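Local coordinates for lactate dehydrogenase (Eimeria maxima, PDB 6CT6), which catalyses the NADH-dependent interconversion of pyruvate and L-lactate, and is held here with NADH and the pyruvate analogue oxamate, at the interface of chains A and B. Sequence-based numbering; all coordinates share one arbitrary frame. Chains: chain A/B, Lactate dehydrogenase.

The interface of chains A and B. Residues chain A 23, 27, 244-245, 248; chain B 26, 30, 56, 59-60.
A:Tyr244 and A:Thr248, on helix 244-258, meet B:Phe26 of helix 19-31 and B:Asn56 of helix 45-59 in a helix-packed part of the two-fold subunit interface. Helix 19-31 follows the first strand of the Rossmann-type NAD-binding domain. B:Phe26 has CG anti to the backbone N (chi1 -170°), which sends its ring in among the chain A helices. A:Tyr244 CD1 lies over one face of this ring, toward the rim, 3.5 Å from B:Phe26 CG. The two ring planes are tilted by about 35°, not parallel. B:Leu30 CD1 of the same chain sits over the centre of the opposite face. The ring tip points between A:Thr23 and A:Leu27, with B:Phe26 CE2 3.8 Å from the methyl A:Thr23 CG2. A:Leu27 CD2 touches B:Leu30 CD1, at 3.8 Å.

A:Thr248 OG1 lies at the edge of the phenyl ring, in its plane. This hydroxyl donates to the side-chain carbonyl B:Asn56 OD1 at 2.7 Å, in the carbonyl plane and with a C=O...O angle of 156°. It also donates a hydrogen bond to the backbone oxygen A:Tyr244 O, 3.1 Å away and one turn earlier, from above that carbonyl plane. The acceptors may share or compete for its hydrogen; the shorter bond is probably stronger. Methyl A:Thr248 CG2 packs on B:Val59 CG1 and B:Val60 CG1, both at 3.7 Å. This mainly apolar patch, with its polar link, likely helps hold the dimer that lactate dehydrogenases typically build into tetramers.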
loop_
_atom_site.group_PDB
_atom_site.type_symbol
_atom_site.label_atom_id
_atom_site.label_comp_id
_atom_site.label_asym_id
_atom_site.label_seq_id
_atom_site.Cartn_x
_atom_site.Cartn_y
_atom_site.Cartn_z
ATOM N N THR A 23 2.557 0.436 4.754
ATOM C CA THR A 23 1.555 -0.535 4.329
ATOM C C THR A 23 0.528 -0.791 5.426
ATOM O O THR A 23 -0.678 -0.870 5.153
ATOM C CB THR A 23 2.249 -1.837 3.917
ATOM O OG1 THR A 23 3.044 -1.604 2.746
ATOM C CG2 THR A 23 1.241 -2.949 3.627
ATOM N N LEU A 27 -3.510 0.134 5.598
ATOM C CA LEU A 27 -4.571 -0.818 5.920
ATOM C C LEU A 27 -5.497 -0.277 7.005
ATOM O O LEU A 27 -6.716 -0.483 6.951
ATOM C CB LEU A 27 -3.964 -2.150 6.361
ATOM C CG LEU A 27 -3.404 -3.078 5.278
ATOM C CD1 LEU A 27 -2.472 -4.111 5.892
ATOM C CD2 LEU A 27 -4.527 -3.779 4.526
ATOM N N TYR A 244 4.042 -6.223 1.400
ATOM C CA TYR A 244 2.583 -6.259 1.353
ATOM C C TYR A 244 2.031 -7.379 2.232
ATOM O O TYR A 244 1.325 -7.111 3.209
ATOM C CB TYR A 244 2.085 -6.404 -0.090
ATOM C CG TYR A 244 2.249 -5.139 -0.904
ATOM C CD1 TYR A 244 1.640 -3.954 -0.504
ATOM C CD2 TYR A 244 3.014 -5.124 -2.066
ATOM C CE1 TYR A 244 1.789 -2.791 -1.234
ATOM C CE2 TYR A 244 3.167 -3.961 -2.805
ATOM C CZ TYR A 244 2.552 -2.799 -2.384
ATOM O OH TYR A 244 2.700 -1.640 -3.110
ATOM N N ALA A 245 2.325 -8.634 1.897
ATOM C CA ALA A 245 1.861 -9.734 2.740
ATOM C C ALA A 245 2.394 -9.655 4.166
ATOM O O ALA A 245 1.625 -9.952 5.098
ATOM C CB ALA A 245 2.221 -11.079 2.095
ATOM N N THR A 248 0.135 -6.948 5.966
ATOM C CA THR A 248 -1.237 -7.395 6.178
ATOM C C THR A 248 -1.297 -8.496 7.232
ATOM O O THR A 248 -2.218 -8.524 8.053
ATOM C CB THR A 248 -1.839 -7.867 4.854
ATOM O OG1 THR A 248 -1.694 -6.831 3.872
ATOM C CG2 THR A 248 -3.320 -8.205 5.005
ATOM N N PHE B 26 -2.041 -3.564 -4.789
ATOM C CA PHE B 26 -2.437 -3.919 -3.431
ATOM C C PHE B 26 -3.939 -3.736 -3.233
ATOM O O PHE B 26 -4.610 -4.593 -2.647
ATOM C CB PHE B 26 -1.637 -3.057 -2.451
ATOM C CG PHE B 26 -1.752 -3.467 -1.006
ATOM C CD1 PHE B 26 -1.830 -4.800 -0.628
ATOM C CD2 PHE B 26 -1.729 -2.499 -0.014
ATOM C CE1 PHE B 26 -1.910 -5.145 0.713
ATOM C CE2 PHE B 26 -1.808 -2.840 1.317
ATOM C CZ PHE B 26 -1.898 -4.161 1.685
ATOM N N LEU B 30 -6.866 -6.507 -2.182
ATOM C CA LEU B 30 -7.695 -6.340 -0.992
ATOM C C LEU B 30 -9.176 -6.243 -1.344
ATOM O O LEU B 30 -10.027 -6.766 -0.614
ATOM C CB LEU B 30 -7.250 -5.092 -0.222
ATOM C CG LEU B 30 -5.850 -5.096 0.396
ATOM C CD1 LEU B 30 -5.480 -3.696 0.866
ATOM C CD2 LEU B 30 -5.754 -6.081 1.552
ATOM N N ASN B 56 -0.229 -11.933 -0.569
ATOM C CA ASN B 56 -1.161 -11.086 0.169
ATOM C C ASN B 56 -2.595 -11.560 -0.017
ATOM O O ASN B 56 -3.361 -11.650 0.951
ATOM C CB ASN B 56 -1.021 -9.629 -0.272
ATOM C CG ASN B 56 -1.917 -8.699 0.517
ATOM O OD1 ASN B 56 -1.612 -8.351 1.657
ATOM N ND2 ASN B 56 -3.039 -8.303 -0.081
ATOM N N VAL B 59 -3.201 -14.188 2.282
ATOM C CA VAL B 59 -3.336 -13.659 3.640
ATOM C C VAL B 59 -4.786 -13.281 3.919
ATOM O O VAL B 59 -5.304 -13.524 5.016
ATOM C CB VAL B 59 -2.393 -12.457 3.854
ATOM C CG1 VAL B 59 -2.637 -11.813 5.222
ATOM C CG2 VAL B 59 -0.923 -12.869 3.714
ATOM N N VAL B 60 -5.464 -12.680 2.942
ATOM C CA VAL B 60 -6.846 -12.235 3.119
ATOM C C VAL B 60 -7.846 -13.200 2.472
ATOM O O VAL B 60 -8.992 -12.827 2.229
ATOM C CB VAL B 60 -7.054 -10.800 2.605
ATOM C CG1 VAL B 60 -6.191 -9.818 3.386
ATOM C CG2 VAL B 60 -6.768 -10.700 1.113
#